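Orotidine 5'-phosphate decarboxylase from Pyrococcus horikoshii probably catalyses the decarboxylation of orotidine 5'-monophosphate to UMP, the last step of de novo UMP biosynthesis. One contact in two of its structures: PDB 2CZD (chain A, 1.60 Å), residues 134-139 and 157-162, and PDB 2CZF (chain B, 1.85 Å), residues 134-139 and 157-162. One frame, after least-squares fit of the local backbone (RMSD 0.20 Å); residues are numbered along the deposited sequences.

Structure 1 (2CZD); sequences FGVIAP and IKILAP.
Ile-137 lays its CG2 branch against Pro-162, CG2 to CD 3.8 Å, on the inward face of two neighbouring parallel strands of the TIM barrel. With CG1 anti to the carbonyl carbon (chi1 -69°), CG2 is turned to the proline and to Leu-160 O, while the CG1 arm is extended (chi2 178°) and carries CD1 away from the partner strand. Strands 135-137 and 158-161, joined through helix 144-150 as a beta-alpha-beta unit, are laced by alternating backbone hydrogen bonds such as Leu-160 N to Val-136 O, 3.0 Å. On the face toward that helix, Val-136 CG2 meets Ile-159 CG1 at 4.2 Å, and Ala-138 CB sits on Ile-159 CG2 at 3.6 Å. At the N-terminal end Lys-158 bends at chi2 and lays CG over one face of the Phe-134 ring, a CH-pi contact 4.2 Å from the centroid. Gly-135 leaves room for Lys-158 O close to its CA. At the other end Pro-162 belongs to the substrate-binding site.

Structure 2 (2CZF); sequences FGVIAP and IKILAP. With XMP (xanthosine-5'-monophosphate), chain C.
Ile-137 rests its CG2 branch on Pro-162, CG2 to CD 3.7 Å, and with CG2 also 3.7 Å from O2 of the bound XMP. With CG1 anti to the carbonyl carbon (chi1 -66°), CG2 is turned to the proline and to Leu-160 O; the CG1 arm is folded (chi2 -76°), bringing CD1 to 4.1 Å from Leu-160 CB. The backbones are laced by alternating backbone hydrogen bonds such as Leu-160 N to Val-136 O, 3.0 Å. On the face toward helix 143-152, Val-136 CG2 meets Ile-159 CG1 at 4.2 Å, and Ala-138 CB sits on Ile-159 CG2 at 3.7 Å. Lys-158, bent at chi2, lays CG over one face of the Phe-134 ring, a CH-pi contact 4.1 Å from the centroid. Gly-135 leaves room for Lys-158 O close to its CA. At the C-terminal end of the strands Pro-162, a substrate-site residue, flanks the nucleotide: its CB faces the ribose O4' and its CG the base N3. Lys-29 and Ser-109 are among the residues that hydrogen-bond XMP.

Comparison
The CG1 arm of Ile-137(A) is modelled differently from that of Ile-137(B): chi2 is 178° in Ile-137(A) and -76° in Ile-137(B), and the two CD1 atoms stand 1.7 Å apart after superposition. The extended arm of Ile-137(A) and the folded arm of Ile-137(B) start from the same place on the strand, and the CG2 branch keeps its contacts. CG2 of Ile-137(A) lies 3.8 Å from CD of Pro-162(A), and CG2 of Ile-137(B) 3.7 Å from CD of Pro-162(B). That methyl also keeps its touch on the carbonyl oxygen of Leu-160(A) and Leu-160(B); the difference is the turn about chi2, which moves CD1. Around it the side chains of Val-136(A), Ile-159(A) and Leu-160(A) and their counterparts keep their places within the error, as do Phe-134(A) and Lys-158(A) with theirs at the far end. The backbone hydrogen bond from Ala-138(A) N to Leu-160(A) O recurs from Ala-138(B) N to Leu-160(B) O, and the CA atoms coincide within the error. The second difference is the nucleotide: XMP is present in structure 2 alone, where it touches Ile-137(B) and Pro-162(B), while in structure 1 no ligand or ion is modelled at that place beside Ile-137(A) and Pro-162(A).

Structure 1 (2CZD)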
loop_
_atom_site.group_PDB
_atom_site.type_symbol
_atom_site.label_atom_id
_atom_site.label_comp_id
_atom_site.label_asym_id
_atom_site.label_seq_id
_atom_site.Cartn_x
_atom_site.Cartn_y
_atom_site.Cartn_z
ATOM N N PHE A 134 -6.518 12.889 11.731
ATOM C CA PHE A 134 -5.781 13.179 12.961
ATOM C C PHE A 134 -4.536 13.996 12.615
ATOM O O PHE A 134 -4.180 14.938 13.323
ATOM C CB PHE A 134 -5.354 11.876 13.648
ATOM C CG PHE A 134 -4.392 12.081 14.804
ATOM C CD1 PHE A 134 -3.025 11.871 14.641
ATOM C CD2 PHE A 134 -4.861 12.484 16.051
ATOM C CE1 PHE A 134 -2.128 12.049 15.693
ATOM C CE2 PHE A 134 -3.979 12.665 17.111
ATOM C CZ PHE A 134 -2.604 12.447 16.937
ATOM N N GLY A 135 -3.865 13.620 11.531
ATOM C CA GLY A 135 -2.669 14.346 11.146
ATOM C C GLY A 135 -2.190 14.067 9.742
ATOM O O GLY A 135 -2.838 13.339 8.986
ATOM N N VAL A 136 -1.069 14.696 9.395
ATOM C CA VAL A 136 -0.414 14.506 8.103
ATOM C C VAL A 136 1.073 14.413 8.385
ATOM O O VAL A 136 1.537 14.796 9.462
ATOM C CB VAL A 136 -0.647 15.669 7.092
ATOM C CG1 VAL A 136 -2.137 15.822 6.815
ATOM C CG2 VAL A 136 -0.040 16.963 7.610
ATOM N N ILE A 137 1.818 13.885 7.419
ATOM C CA ILE A 137 3.260 13.771 7.571
ATOM C C ILE A 137 3.978 14.896 6.822
ATOM O O ILE A 137 3.588 15.271 5.713
ATOM C CB ILE A 137 3.738 12.397 7.055
ATOM C CG1 ILE A 137 3.232 11.303 8.008
ATOM C CG2 ILE A 137 5.260 12.387 6.930
ATOM C CD1 ILE A 137 3.599 9.909 7.582
ATOM N N ALA A 138 4.995 15.482 7.453
ATOM C CA ALA A 138 5.774 16.544 6.801
ATOM C C ALA A 138 7.213 16.065 6.813
ATOM O O ALA A 138 7.851 16.015 7.876
ATOM C CB ALA A 138 5.672 17.876 7.584
ATOM N N PRO A 139 7.733 15.661 5.642
ATOM C CA PRO A 139 9.119 15.192 5.556
ATOM C C PRO A 139 9.895 16.250 6.318
ATOM O O PRO A 139 9.996 17.383 5.860
ATOM C CB PRO A 139 9.394 15.229 4.057
ATOM C CG PRO A 139 8.038 14.848 3.467
ATOM C CD PRO A 139 7.075 15.658 4.321
ATOM N N ILE A 157 -5.361 19.788 12.956
ATOM C CA ILE A 157 -4.740 18.632 12.311
ATOM C C ILE A 157 -3.269 18.656 12.692
ATOM O O ILE A 157 -2.595 19.668 12.479
ATOM C CB ILE A 157 -4.867 18.688 10.766
ATOM C CG1 ILE A 157 -6.351 18.784 10.380
ATOM C CG2 ILE A 157 -4.236 17.414 10.139
ATOM C CD1 ILE A 157 -6.608 19.010 8.890
ATOM N N LYS A 158 -2.791 17.547 13.250
ATOM C CA LYS A 158 -1.404 17.434 13.701
ATOM C C LYS A 158 -0.424 17.167 12.565
ATOM O O LYS A 158 -0.802 16.752 11.460
ATOM C CB LYS A 158 -1.253 16.289 14.711
ATOM C CG LYS A 158 -2.243 16.279 15.877
ATOM C CD LYS A 158 -2.049 17.459 16.785
ATOM C CE LYS A 158 -3.026 17.385 17.970
ATOM N NZ LYS A 158 -2.924 18.545 18.900
ATOM N N ILE A 159 0.847 17.453 12.845
ATOM C CA ILE A 159 1.908 17.185 11.899
ATOM C C ILE A 159 2.913 16.238 12.559
ATOM O O ILE A 159 3.348 16.464 13.701
ATOM C CB ILE A 159 2.622 18.472 11.484
ATOM C CG1 ILE A 159 1.683 19.299 10.609
ATOM C CG2 ILE A 159 3.890 18.158 10.697
ATOM C CD1 ILE A 159 2.285 20.657 10.184
ATOM N N LEU A 160 3.247 15.163 11.856
ATOM C CA LEU A 160 4.236 14.196 12.336
ATOM C C LEU A 160 5.426 14.369 11.397
ATOM O O LEU A 160 5.263 14.317 10.184
ATOM C CB LEU A 160 3.689 12.764 12.256
ATOM C CG LEU A 160 2.527 12.453 13.207
ATOM C CD1 LEU A 160 1.210 12.876 12.559
ATOM C CD2 LEU A 160 2.469 10.955 13.517
ATOM N N ALA A 161 6.625 14.551 11.949
ATOM C CA ALA A 161 7.800 14.816 11.117
ATOM C C ALA A 161 8.970 13.842 11.238
ATOM O O ALA A 161 9.626 13.768 12.292
ATOM C CB ALA A 161 8.318 16.235 11.389
ATOM N N PRO A 162 9.222 13.063 10.176
ATOM C CA PRO A 162 10.329 12.109 10.154
ATOM C C PRO A 162 11.547 12.829 9.552
ATOM O O PRO A 162 11.467 13.984 9.116
ATOM C CB PRO A 162 9.830 11.020 9.208
ATOM C CG PRO A 162 9.073 11.826 8.160
ATOM C CD PRO A 162 8.358 12.907 8.984
#

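Structure 2 (2CZF)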
loop_
_atom_site.group_PDB
_atom_site.type_symbol
_atom_site.label_atom_id
_atom_site.label_comp_id
_atom_site.label_asym_id
_atom_site.label_seq_id
_atom_site.Cartn_x
_atom_site.Cartn_y
_atom_site.Cartn_z
ATOM N N PHE B 134 -6.458 12.843 11.735
ATOM C CA PHE B 134 -5.769 13.168 12.981
ATOM C C PHE B 134 -4.515 13.971 12.648
ATOM O O PHE B 134 -4.131 14.885 13.392
ATOM C CB PHE B 134 -5.369 11.892 13.731
ATOM C CG PHE B 134 -4.342 12.122 14.807
ATOM C CD1 PHE B 134 -2.983 11.991 14.533
ATOM C CD2 PHE B 134 -4.735 12.477 16.100
ATOM C CE1 PHE B 134 -2.027 12.203 15.528
ATOM C CE2 PHE B 134 -3.791 12.693 17.109
ATOM C CZ PHE B 134 -2.432 12.557 16.827
ATOM N N GLY B 135 -3.879 13.645 11.524
ATOM C CA GLY B 135 -2.673 14.370 11.139
ATOM C C GLY B 135 -2.147 14.099 9.744
ATOM O O GLY B 135 -2.755 13.356 8.976
ATOM N N VAL B 136 -1.036 14.745 9.396
ATOM C CA VAL B 136 -0.409 14.520 8.108
ATOM C C VAL B 136 1.091 14.406 8.346
ATOM O O VAL B 136 1.617 14.931 9.333
ATOM C CB VAL B 136 -0.671 15.663 7.071
ATOM C CG1 VAL B 136 -2.186 15.974 6.989
ATOM C CG2 VAL B 136 0.163 16.902 7.404
ATOM N N ILE B 137 1.772 13.692 7.465
ATOM C CA ILE B 137 3.220 13.535 7.577
ATOM C C ILE B 137 3.866 14.681 6.816
ATOM O O ILE B 137 3.377 15.088 5.761
ATOM C CB ILE B 137 3.720 12.223 6.927
ATOM C CG1 ILE B 137 3.193 11.004 7.688
ATOM C CG2 ILE B 137 5.250 12.232 6.892
ATOM C CD1 ILE B 137 3.914 10.726 9.000
ATOM N N ALA B 138 4.967 15.197 7.343
ATOM C CA ALA B 138 5.682 16.283 6.693
ATOM C C ALA B 138 7.177 16.054 6.888
ATOM O O ALA B 138 7.700 16.239 7.991
ATOM C CB ALA B 138 5.273 17.622 7.305
ATOM N N PRO B 139 7.885 15.651 5.822
ATOM C CA PRO B 139 9.330 15.421 5.964
ATOM C C PRO B 139 9.947 16.634 6.644
ATOM O O PRO B 139 9.775 17.761 6.185
ATOM C CB PRO B 139 9.798 15.251 4.520
ATOM C CG PRO B 139 8.782 16.066 3.731
ATOM C CD PRO B 139 7.486 15.682 4.404
ATOM N N ILE B 157 -5.290 19.741 13.025
ATOM C CA ILE B 157 -4.734 18.601 12.294
ATOM C C ILE B 157 -3.251 18.648 12.639
ATOM O O ILE B 157 -2.574 19.662 12.405
ATOM C CB ILE B 157 -4.926 18.732 10.775
ATOM C CG1 ILE B 157 -6.425 18.821 10.439
ATOM C CG2 ILE B 157 -4.359 17.496 10.075
ATOM C CD1 ILE B 157 -6.703 19.086 8.943
ATOM N N LYS B 158 -2.766 17.571 13.238
ATOM C CA LYS B 158 -1.381 17.481 13.678
ATOM C C LYS B 158 -0.400 17.229 12.544
ATOM O O LYS B 158 -0.779 16.746 11.474
ATOM C CB LYS B 158 -1.239 16.342 14.684
ATOM C CG LYS B 158 -2.276 16.327 15.785
ATOM C CD LYS B 158 -2.229 17.599 16.598
ATOM C CE LYS B 158 -3.176 17.493 17.785
ATOM N NZ LYS B 158 -3.182 18.742 18.572
ATOM N N ILE B 159 0.870 17.531 12.801
ATOM C CA ILE B 159 1.920 17.294 11.825
ATOM C C ILE B 159 2.954 16.393 12.496
ATOM O O ILE B 159 3.420 16.690 13.586
ATOM C CB ILE B 159 2.612 18.609 11.383
ATOM C CG1 ILE B 159 1.707 19.383 10.411
ATOM C CG2 ILE B 159 3.951 18.302 10.717
ATOM C CD1 ILE B 159 2.329 20.713 9.965
ATOM N N LEU B 160 3.281 15.278 11.854
ATOM C CA LEU B 160 4.273 14.356 12.386
ATOM C C LEU B 160 5.420 14.401 11.378
ATOM O O LEU B 160 5.197 14.253 10.160
ATOM C CB LEU B 160 3.693 12.946 12.492
ATOM C CG LEU B 160 2.436 12.744 13.360
ATOM C CD1 LEU B 160 1.166 13.042 12.529
ATOM C CD2 LEU B 160 2.394 11.281 13.845
ATOM N N ALA B 161 6.639 14.597 11.876
ATOM C CA ALA B 161 7.793 14.727 10.995
ATOM C C ALA B 161 8.949 13.742 11.130
ATOM O O ALA B 161 9.614 13.681 12.164
ATOM C CB ALA B 161 8.339 16.160 11.099
ATOM N N PRO B 162 9.188 12.942 10.079
ATOM C CA PRO B 162 10.280 11.965 10.059
ATOM C C PRO B 162 11.496 12.665 9.436
ATOM O O PRO B 162 11.404 13.822 9.017
ATOM C CB PRO B 162 9.731 10.862 9.173
ATOM C CG PRO B 162 8.934 11.631 8.159
ATOM C CD PRO B 162 8.216 12.661 9.004
HETATM P P XMP C . 15.492 7.689 10.288
HETATM O O1P XMP C . 16.423 8.312 9.318
HETATM O O2P XMP C . 15.541 8.406 11.728
HETATM O "O5'" XMP C . 13.954 7.745 9.817
HETATM O O3P XMP C . 15.825 6.134 10.547
HETATM C "C5'" XMP C . 12.920 7.747 10.805
HETATM C "C4'" XMP C . 11.563 7.406 10.183
HETATM O "O4'" XMP C . 11.372 8.245 9.031
HETATM C "C1'" XMP C . 10.932 7.377 7.975
HETATM N N9 XMP C . 11.111 8.029 6.656
HETATM C C4 XMP C . 10.128 8.514 5.906
HETATM N N3 XMP C . 8.737 8.563 6.086
HETATM N N1 XMP C . 8.515 9.679 3.955
HETATM C C2 XMP C . 7.926 9.149 5.109
HETATM O O2 XMP C . 6.705 9.212 5.269
HETATM C C6 XMP C . 9.905 9.624 3.785
HETATM O O6 XMP C . 10.413 10.076 2.755
HETATM C C5 XMP C . 10.705 9.047 4.758
HETATM N N7 XMP C . 12.021 8.862 4.866
HETATM C C8 XMP C . 12.262 8.244 6.020
HETATM C "C2'" XMP C . 11.820 6.151 8.175
HETATM O "O2'" XMP C . 11.271 5.039 7.462
HETATM C "C3'" XMP C . 11.569 5.962 9.669
HETATM O "O3'" XMP C . 10.283 5.373 9.875
#